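Local atomic coordinates of PP1b (Porcine reproductive and respiratory syndrome virus, PDB entry 6JDR), a protein that probably unwinds RNA and DNA duplexes with 5' to 3' polarity at the expense of ATP, as the zinc-binding helicase piece (nsp10) of the viral replicase polyprotein. Residues L57-G60 against D65-L68; E69-K74 against L126-E131; D285-D290 against V359-A364; V304-K309 against R375-V380. The protein carries 1 engineered substitution. All coordinates share one frame; numbering follows the deposited sequence.

Contact 1 (L57-G60 against D65-L68); sequences LGKG and DEVL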
# COMPACT_ATOMS: atom_id res chain seq x y z
N LEU A 57 -23.17 -15.25 -28.79
CA LEU A 57 -22.48 -14.83 -27.57
C LEU A 57 -23.10 -13.55 -27.03
O LEU A 57 -23.58 -12.71 -27.79
CB LEU A 57 -20.99 -14.61 -27.85
CG LEU A 57 -20.18 -15.83 -28.31
CD1 LEU A 57 -18.80 -15.41 -28.81
CD2 LEU A 57 -20.06 -16.86 -27.19
N GLY A 58 -23.09 -13.42 -25.70
CA GLY A 58 -23.59 -12.23 -25.03
C GLY A 58 -22.47 -11.30 -24.59
O GLY A 58 -21.29 -11.63 -24.72
N LYS A 59 -22.86 -10.14 -24.07
CA LYS A 59 -21.91 -9.14 -23.59
C LYS A 59 -21.28 -9.62 -22.29
O LYS A 59 -21.90 -10.35 -21.53
CB LYS A 59 -22.64 -7.81 -23.36
CG LYS A 59 -21.78 -6.67 -22.81
CD LYS A 59 -22.65 -5.46 -22.50
CE LYS A 59 -21.85 -4.29 -21.95
NZ LYS A 59 -21.06 -3.61 -23.02
N GLY A 60 -20.04 -9.20 -22.04
CA GLY A 60 -19.34 -9.55 -20.81
C GLY A 60 -20.15 -9.23 -19.56
O GLY A 60 -20.87 -8.23 -19.51
N ASP A 65 -13.87 -8.84 -18.52
CA ASP A 65 -14.12 -8.85 -19.95
C ASP A 65 -13.71 -7.53 -20.59
O ASP A 65 -13.21 -7.50 -21.71
CB ASP A 65 -15.60 -9.16 -20.22
CG ASP A 65 -16.02 -10.49 -19.61
OD1 ASP A 65 -15.33 -11.50 -19.87
OD2 ASP A 65 -17.02 -10.51 -18.86
N GLU A 66 -13.90 -6.43 -19.85
CA GLU A 66 -13.47 -5.12 -20.32
C GLU A 66 -11.95 -5.05 -20.35
O GLU A 66 -11.37 -4.58 -21.33
CB GLU A 66 -14.04 -4.02 -19.43
CG GLU A 66 -15.56 -3.91 -19.46
CD GLU A 66 -16.10 -3.61 -20.85
OE1 GLU A 66 -15.58 -2.71 -21.54
OE2 GLU A 66 -17.08 -4.28 -21.24
N VAL A 67 -11.32 -5.55 -19.29
CA VAL A 67 -9.86 -5.63 -19.25
C VAL A 67 -9.32 -6.41 -20.45
O VAL A 67 -8.38 -5.97 -21.12
CB VAL A 67 -9.37 -6.27 -17.93
CG1 VAL A 67 -7.89 -6.62 -18.00
CG2 VAL A 67 -9.64 -5.34 -16.76
N LEU A 68 -9.95 -7.55 -20.75
CA LEU A 68 -9.47 -8.43 -21.81
C LEU A 68 -9.60 -7.86 -23.22
O LEU A 68 -9.03 -8.41 -24.14
CB LEU A 68 -10.18 -9.79 -21.73
CG LEU A 68 -9.78 -10.72 -20.57
CD1 LEU A 68 -10.68 -11.94 -20.54
CD2 LEU A 68 -8.31 -11.13 -20.66
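Asp65 lays its carboxylate over the backbone of Gly60. Its CA–CB bond is aimed at the glycine, and OD2 does most of the touching, 3.2 Å from Gly60 CA and 3.5 Å from Gly60 C. With CG anti to the carbonyl carbon (chi1 -57°), the group is swung to the side of its own backbone N, back toward the residues that precede the helix. There OD2 accepts a hydrogen bond from the backbone N of Ser62, while OD1 is hydrogen-bonded to the hydroxyl of Tyr9, so both oxygens have a partner and the rotation of the carboxylate is fixed. A loop of the multinuclear zinc-binding domain here runs up to the short helix 63-67, whose Asp65 meets Gly60. The side chain of Asp65 ends about 4 Å from that of His32, a ligand of one of the zinc ions. On the outer side, Lys59 and Glu66 face each other more loosely. Lys59 is extended as far as CE and turns only at NZ, whereas Glu66 is curled; Lys59 NZ and Glu66 OE2 stay 4.4 Å apart, opposite charges near but not paired. Glu66 and the nearby Glu69 are calcium ligands known for this protein, though no calcium is bound to this chain.

Contact 2 (E69-K74 against L126-E131); sequences EQVPYK and LPTCKE
Leu126 meets Tyr73 through one methyl at the rim of the aromatic ring, and its side chain can be followed outward atom by atom. CB already heads for the other segment but is still more than 5 Å from the tyrosine. CG, set beside the backbone N and anti to the carbonyl carbon (chi1 -62°), comes to 4.3 Å from Tyr73 CE1. At the branch, CD1 closes in on the ring edge, near the ring plane, 3.4 Å from Tyr73 CE1; it also lies 3.7 Å from the carbonyl oxygen of Lys74. The other methyl, Leu126 CD2, lies 4.2 Å from Lys74 O. A second, smaller meeting lies alongside: Val71 CG1 and Thr128 CG2 are 3.8 Å apart, the two side chains sliding past each other in opposite directions. Segment 69-74 leads from the zinc-binding domain into the antiparallel sheet that begins at strand 79-83, probably the 1B domain, and 126-131, with its type I turn at Pro127-Lys130, leads out of it. Tyr73 also packs on Cys35, a zinc ligand, and Val71 O is hydrogen-bonded to NE2 of His34, another ligand of the same ion. No hydrogen bond crosses between the segments themselves, so the two connections are held together by non-directional methyl and ring packing, while polar bonds go elsewhere, to His34 of the zinc-binding domain and, from Thr128 O, to Arg237 of helix 232-239.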
# COMPACT_ATOMS: atom_id res chain seq x y z
N GLU A 69 -10.34 -6.76 -23.40
CA GLU A 69 -10.42 -6.09 -24.70
C GLU A 69 -9.07 -5.57 -25.21
O GLU A 69 -8.89 -5.39 -26.41
CB GLU A 69 -11.44 -4.95 -24.67
CG GLU A 69 -12.88 -5.44 -24.63
CD GLU A 69 -13.89 -4.37 -24.26
OE1 GLU A 69 -13.49 -3.21 -24.03
OE2 GLU A 69 -15.09 -4.69 -24.19
N GLN A 70 -8.12 -5.36 -24.31
CA GLN A 70 -6.76 -4.95 -24.69
C GLN A 70 -5.77 -6.11 -24.70
O GLN A 70 -4.59 -5.89 -24.90
CB GLN A 70 -6.22 -3.88 -23.73
CG GLN A 70 -7.22 -2.81 -23.34
CD GLN A 70 -8.00 -2.26 -24.53
OE1 GLN A 70 -7.45 -2.08 -25.62
NE2 GLN A 70 -9.28 -2.01 -24.32
N VAL A 71 -6.26 -7.34 -24.48
CA VAL A 71 -5.39 -8.51 -24.41
C VAL A 71 -5.62 -9.39 -25.64
O VAL A 71 -6.61 -10.11 -25.70
CB VAL A 71 -5.65 -9.31 -23.11
CG1 VAL A 71 -4.65 -10.44 -22.97
CG2 VAL A 71 -5.58 -8.39 -21.90
N PRO A 72 -4.72 -9.31 -26.65
CA PRO A 72 -4.88 -10.08 -27.89
C PRO A 72 -4.81 -11.59 -27.70
O PRO A 72 -3.89 -12.09 -27.04
CB PRO A 72 -3.68 -9.64 -28.75
CG PRO A 72 -3.19 -8.38 -28.15
CD PRO A 72 -3.56 -8.41 -26.70
N TYR A 73 -5.77 -12.31 -28.27
CA TYR A 73 -5.70 -13.76 -28.31
C TYR A 73 -4.93 -14.19 -29.55
O TYR A 73 -5.33 -13.87 -30.67
CB TYR A 73 -7.10 -14.38 -28.31
CG TYR A 73 -7.07 -15.87 -28.54
CD1 TYR A 73 -6.42 -16.71 -27.65
CD2 TYR A 73 -7.66 -16.44 -29.67
CE1 TYR A 73 -6.36 -18.08 -27.86
CE2 TYR A 73 -7.62 -17.81 -29.88
CZ TYR A 73 -6.97 -18.62 -28.98
OH TYR A 73 -6.92 -19.98 -29.18
N LYS A 74 -3.83 -14.90 -29.33
CA LYS A 74 -3.00 -15.45 -30.40
C LYS A 74 -3.17 -16.97 -30.35
O LYS A 74 -2.70 -17.62 -29.41
CB LYS A 74 -1.54 -15.09 -30.18
CG LYS A 74 -1.25 -13.59 -30.19
CD LYS A 74 -0.13 -13.22 -29.21
CE LYS A 74 0.05 -11.71 -29.12
NZ LYS A 74 0.94 -11.29 -28.00
N LEU A 126 -3.87 -21.22 -23.23
CA LEU A 126 -2.86 -20.21 -22.90
C LEU A 126 -2.87 -19.94 -21.39
O LEU A 126 -3.87 -20.19 -20.71
CB LEU A 126 -3.13 -18.91 -23.66
CG LEU A 126 -3.08 -18.99 -25.19
CD1 LEU A 126 -3.60 -17.71 -25.83
CD2 LEU A 126 -1.66 -19.27 -25.67
N PRO A 127 -1.75 -19.43 -20.86
CA PRO A 127 -1.70 -19.10 -19.43
C PRO A 127 -2.38 -17.77 -19.07
O PRO A 127 -2.47 -17.46 -17.88
CB PRO A 127 -0.20 -19.03 -19.15
CG PRO A 127 0.41 -18.60 -20.44
CD PRO A 127 -0.45 -19.19 -21.52
N THR A 128 -2.86 -17.02 -20.06
CA THR A 128 -3.39 -15.67 -19.83
C THR A 128 -4.23 -15.56 -18.55
O THR A 128 -3.91 -14.75 -17.68
CB THR A 128 -4.25 -15.18 -21.01
OG1 THR A 128 -3.59 -15.46 -22.25
CG2 THR A 128 -4.52 -13.68 -20.90
N CYS A 129 -5.27 -16.37 -18.43
CA CYS A 129 -6.18 -16.31 -17.29
C CYS A 129 -6.11 -17.55 -16.40
O CYS A 129 -7.06 -17.87 -15.68
CB CYS A 129 -7.61 -16.08 -17.77
SG CYS A 129 -7.87 -14.47 -18.55
N LYS A 130 -4.97 -18.24 -16.43
CA LYS A 130 -4.77 -19.46 -15.63
C LYS A 130 -4.93 -19.21 -14.13
O LYS A 130 -5.46 -20.05 -13.41
CB LYS A 130 -3.38 -20.03 -15.92
CG LYS A 130 -3.05 -21.34 -15.23
CD LYS A 130 -1.67 -21.83 -15.63
CE LYS A 130 -1.13 -22.86 -14.65
NZ LYS A 130 0.23 -23.34 -15.04
N GLU A 131 -4.47 -18.05 -13.67
CA GLU A 131 -4.47 -17.71 -12.24
C GLU A 131 -5.57 -16.73 -11.84
O GLU A 131 -5.57 -16.23 -10.71
CB GLU A 131 -3.10 -17.14 -11.85

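Contact 3 (D285-D290 against V359-A364); sequences DAIQPD and VAITRA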
# COMPACT_ATOMS: atom_id res chain seq x y z
N ASP A 285 0.48 11.03 15.06
CA ASP A 285 -0.06 9.73 15.49
C ASP A 285 -1.08 9.86 16.63
O ASP A 285 -2.13 9.21 16.61
CB ASP A 285 1.07 8.80 15.94
CG ASP A 285 1.97 8.37 14.78
OD1 ASP A 285 1.66 8.69 13.61
OD2 ASP A 285 3.00 7.71 15.05
N ALA A 286 -0.78 10.70 17.62
CA ALA A 286 -1.65 10.88 18.78
C ALA A 286 -2.96 11.56 18.39
O ALA A 286 -4.02 11.19 18.89
CB ALA A 286 -0.94 11.69 19.86
N ILE A 287 -2.88 12.53 17.48
CA ILE A 287 -4.06 13.30 17.08
C ILE A 287 -4.87 12.64 15.96
O ILE A 287 -5.99 13.09 15.66
CB ILE A 287 -3.70 14.75 16.67
CG1 ILE A 287 -2.90 14.80 15.37
CG2 ILE A 287 -2.92 15.43 17.79
CD1 ILE A 287 -2.71 16.20 14.82
N GLN A 288 -4.33 11.58 15.36
CA GLN A 288 -4.95 10.93 14.19
C GLN A 288 -6.45 10.60 14.35
O GLN A 288 -7.23 10.89 13.44
CB GLN A 288 -4.16 9.68 13.79
CG GLN A 288 -4.63 9.02 12.50
CD GLN A 288 -4.61 9.96 11.30
OE1 GLN A 288 -3.55 10.30 10.78
NE2 GLN A 288 -5.79 10.39 10.86
N PRO A 289 -6.86 10.03 15.50
CA PRO A 289 -8.29 9.75 15.73
C PRO A 289 -9.27 10.87 15.38
O PRO A 289 -10.43 10.58 15.08
CB PRO A 289 -8.33 9.46 17.23
CG PRO A 289 -7.02 8.82 17.50
CD PRO A 289 -6.02 9.48 16.59
N ASP A 290 -8.83 12.13 15.43
CA ASP A 290 -9.68 13.27 15.09
C ASP A 290 -9.77 13.63 13.61
O ASP A 290 -10.47 14.58 13.25
CB ASP A 290 -9.22 14.52 15.86
CG ASP A 290 -9.74 14.57 17.27
OD1 ASP A 290 -10.81 15.18 17.49
OD2 ASP A 290 -9.10 13.97 18.16
N VAL A 359 -6.00 20.80 21.22
CA VAL A 359 -5.45 22.14 21.01
C VAL A 359 -4.09 22.25 21.69
O VAL A 359 -3.15 22.77 21.10
CB VAL A 359 -6.39 23.25 21.52
CG1 VAL A 359 -5.73 24.61 21.42
CG2 VAL A 359 -7.69 23.25 20.73
N ALA A 360 -3.99 21.74 22.91
CA ALA A 360 -2.76 21.84 23.71
C ALA A 360 -1.58 21.10 23.10
O ALA A 360 -0.45 21.59 23.12
CB ALA A 360 -3.01 21.34 25.13
N ILE A 361 -1.83 19.91 22.56
CA ILE A 361 -0.79 19.08 21.97
C ILE A 361 -0.30 19.64 20.63
O ILE A 361 0.86 19.41 20.25
CB ILE A 361 -1.29 17.63 21.78
CG1 ILE A 361 -1.59 16.99 23.15
CG2 ILE A 361 -0.29 16.78 21.01
CD1 ILE A 361 -0.44 17.01 24.12
N THR A 362 -1.15 20.38 19.93
CA THR A 362 -0.83 20.85 18.58
C THR A 362 -0.34 22.31 18.51
O THR A 362 -0.32 22.89 17.42
CB THR A 362 -2.06 20.69 17.66
OG1 THR A 362 -3.17 21.41 18.21
CG2 THR A 362 -2.43 19.22 17.51
N ARG A 363 0.04 22.90 19.64
CA ARG A 363 0.61 24.24 19.65
C ARG A 363 2.12 24.22 19.43
O ARG A 363 2.67 25.11 18.77
CB ARG A 363 0.33 24.95 20.99
CG ARG A 363 -1.13 25.09 21.37
CD ARG A 363 -1.97 25.71 20.27
NE ARG A 363 -2.42 24.72 19.29
CZ ARG A 363 -2.92 25.01 18.08
NH1 ARG A 363 -3.04 26.27 17.68
NH2 ARG A 363 -3.29 24.03 17.28
N ALA A 364 2.80 23.22 19.99
CA ALA A 364 4.26 23.17 20.00
C ALA A 364 4.84 22.68 18.68
O ALA A 364 4.21 21.90 17.95
CB ALA A 364 4.75 22.29 21.13
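This is a small, buried apolar contact between helix 281-287 and the end of helix 354-361 with the residue after it, in the viral superfamily 1 helicase core. Ile287 and Thr362 carry it, with Ile361 at the margin. The nearest pair is methyl to methyl, Ile287 CG2 to Thr362 CG2 at 3.8 Å, and Ile287 CD1 comes to 4.1 Å from Thr362 CG2, so the threonine methyl faces two branches of the isoleucine. Ile287 holds CG1 in the crowded position between its backbone N and carbonyl carbon (chi1 69°), which leaves CG2 on the side facing the other helix. Ile361 adds its own CG2, 4.4 Å from Ile287 CG2. The two helices belong to different parts of the core: 281-287 connects the neighbouring parallel strands 270-276 and 294-297 in a beta-alpha-beta unit, whereas 354-361 runs into strand 367-371 of the five-stranded parallel sheet. The sequence of 359-364 resembles motif VI of superfamily 1 helicases. Thr362 is the first residue to leave helical geometry, and its two branches divide the work, the methyl across to Ile287, the hydroxyl back to Arg363 and to the helix. OG1 accepts an almost straight bond from Arg363 NH2, 2.8 Å long (175° at the hydrogen) and in the guanidinium plane, and donates to the carbonyl of Leu358. Arg363 NE makes a weak bond to Val359 O. Away from the apolar patch, a salt bridge from Asp290 to Arg354 ties the 3-10 turn after helix 281-287 to helix 354-361.

Contact 4 (V304-K309 against R375-V380); sequences VTYVEK and RQLQSV. Engineered in segment 375-380: Val380 (natural residue Met).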
# COMPACT_ATOMS: atom_id res chain seq x y z
N VAL A 304 8.50 15.07 23.78
CA VAL A 304 7.45 14.95 24.79
C VAL A 304 8.08 14.43 26.08
O VAL A 304 8.67 13.35 26.11
CB VAL A 304 6.33 14.00 24.33
CG1 VAL A 304 5.29 13.81 25.44
CG2 VAL A 304 5.68 14.52 23.06
N THR A 305 7.94 15.22 27.15
CA THR A 305 8.56 14.92 28.43
C THR A 305 7.54 15.05 29.55
O THR A 305 6.86 16.07 29.65
CB THR A 305 9.73 15.88 28.71
OG1 THR A 305 10.44 16.15 27.50
CG2 THR A 305 10.69 15.28 29.74
N TYR A 306 7.43 14.02 30.39
CA TYR A 306 6.50 14.02 31.53
C TYR A 306 7.23 14.38 32.83
O TYR A 306 7.83 13.51 33.47
CB TYR A 306 5.80 12.67 31.66
CG TYR A 306 4.70 12.47 30.63
CD1 TYR A 306 3.36 12.64 30.97
CD2 TYR A 306 5.01 12.13 29.32
CE1 TYR A 306 2.36 12.47 30.03
CE2 TYR A 306 4.01 11.96 28.37
CZ TYR A 306 2.69 12.13 28.73
OH TYR A 306 1.70 11.95 27.79
N VAL A 307 7.15 15.65 33.20
CA VAL A 307 7.82 16.16 34.40
C VAL A 307 7.05 15.85 35.69
O VAL A 307 5.82 15.87 35.70
CB VAL A 307 8.08 17.69 34.32
CG1 VAL A 307 8.93 18.02 33.10
CG2 VAL A 307 6.77 18.48 34.28
N GLU A 308 7.78 15.56 36.76
CA GLU A 308 7.18 15.20 38.05
C GLU A 308 6.80 16.44 38.87
O GLU A 308 5.98 16.34 39.79
CB GLU A 308 8.14 14.32 38.86
CG GLU A 308 8.57 13.04 38.16
CD GLU A 308 7.42 12.08 37.90
OE1 GLU A 308 6.57 11.90 38.80
OE2 GLU A 308 7.39 11.48 36.80
N LYS A 309 7.39 17.58 38.55
CA LYS A 309 7.08 18.85 39.21
C LYS A 309 6.87 19.95 38.18
O LYS A 309 7.39 19.86 37.07
CB LYS A 309 8.20 19.23 40.18
CG LYS A 309 8.23 18.39 41.45
CD LYS A 309 9.33 18.83 42.40
CE LYS A 309 9.21 18.15 43.75
NZ LYS A 309 9.26 16.67 43.67
N ARG A 375 -2.50 12.06 36.03
CA ARG A 375 -2.51 11.11 34.91
C ARG A 375 -3.84 11.13 34.16
O ARG A 375 -4.47 10.09 33.96
CB ARG A 375 -2.18 9.69 35.40
CG ARG A 375 -0.78 9.54 36.00
CD ARG A 375 0.30 9.92 35.00
NE ARG A 375 1.59 9.29 35.29
CZ ARG A 375 2.69 9.41 34.54
NH1 ARG A 375 2.67 10.16 33.44
NH2 ARG A 375 3.81 8.79 34.90
N GLN A 376 -4.27 12.33 33.76
CA GLN A 376 -5.55 12.52 33.08
C GLN A 376 -5.43 12.68 31.56
O GLN A 376 -6.43 12.64 30.85
CB GLN A 376 -6.29 13.72 33.68
CG GLN A 376 -5.72 15.09 33.32
CD GLN A 376 -6.30 16.19 34.19
OE1 GLN A 376 -7.46 16.58 34.02
NE2 GLN A 376 -5.50 16.70 35.11
N LEU A 377 -4.20 12.86 31.07
CA LEU A 377 -3.96 12.96 29.63
C LEU A 377 -4.06 11.60 28.94
O LEU A 377 -4.52 11.51 27.80
CB LEU A 377 -2.59 13.60 29.37
CG LEU A 377 -2.22 13.83 27.90
CD1 LEU A 377 -3.28 14.66 27.19
CD2 LEU A 377 -0.86 14.50 27.79
N GLN A 378 -3.63 10.55 29.64
CA GLN A 378 -3.76 9.16 29.18
C GLN A 378 -5.18 8.80 28.77
O GLN A 378 -5.40 8.17 27.74
CB GLN A 378 -3.32 8.19 30.28
CG GLN A 378 -1.82 8.16 30.52
CD GLN A 378 -1.45 7.45 31.82
OE1 GLN A 378 -2.25 6.71 32.39
NE2 GLN A 378 -0.22 7.69 32.28
N SER A 379 -6.15 9.21 29.59
CA SER A 379 -7.56 8.87 29.36
C SER A 379 -8.20 9.64 28.19
O SER A 379 -9.37 9.44 27.88
CB SER A 379 -8.38 9.12 30.63
OG SER A 379 -8.35 10.49 31.00
N VAL A 380 -7.43 10.52 27.56
CA VAL A 380 -7.88 11.27 26.39
C VAL A 380 -6.97 11.07 25.17
O VAL A 380 -7.44 11.10 24.03
CB VAL A 380 -7.97 12.78 26.72
CG1 VAL A 380 -8.70 13.53 25.63
CG2 VAL A 380 -8.69 12.98 28.05
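Tyr306 receives two different neighbours from segment 375-380, one polar and one apolar. The polar one is Arg375, whose NH1 makes a van der Waals approach to the ring, 3.6 Å from Tyr306 CD1 and 4.1 Å from CE1. It comes obliquely, with ring and guanidinium planes 48° apart, and CD1 sits at the edge of the guanidinium, near its plane. A bend at chi2 (-59°) lets the arginine reach back to the strand. Opposite charge is more distant: Glu308 OE2 stays 4.9 Å from Arg375 NH2, too far for a salt bridge. Apolar packing comes from Leu377, whose CD2 is 4.4 Å from Tyr306 CZ, the side chains crossing at about a right angle; Leu377 CD2 also touches Tyr306 OH in van der Waals contact at 3.6 Å. Strand 303-307 is an outermost strand of the five-stranded parallel sheet, paired with strand 367-371, and segment 375-380 belongs to the loop after this partner, so the tyrosine packs against the chain leaving the neighbouring strand. Hydrogen bonds hold both sides in shape without crossing between them. Tyr306 OH donates to the carbonyl of Leu383, further along the same loop. In segment 375-380, Ser379 OG bonds to Gln376 O (2.9 Å) from above the carbonyl plane, the backbone N of the engineered Val380 binds Leu377 O, and the carboxylate of Asp372 takes the backbone N of Gln376 and of Leu377.

Overall arrangement
The four contacts fall into two pairs on opposite sides of the chain's centre. Contacts 1 and 2 follow each other along the chain, with centres 13 Å apart, and touch where Leu68 CD2 packs on Cys129 SG at 4.0 Å. Each comes near a zinc ion, about 7 Å from the side chain of Asp65 and about 6 Å from that of Tyr73; Asp65 is near His32 and Tyr73 near Cys35, ligands of one zinc. Contacts 3 and 4 interleave in sequence, with centres 14 Å apart, and lie away from the metal sites; Arg354 links them, bridging to Asp290 and hydrogen-bonding Val380 O. Centres of the two pairs are 50 to 61 Å apart, separating the zinc-binding end from the part of the helicase core that holds the five-stranded sheet.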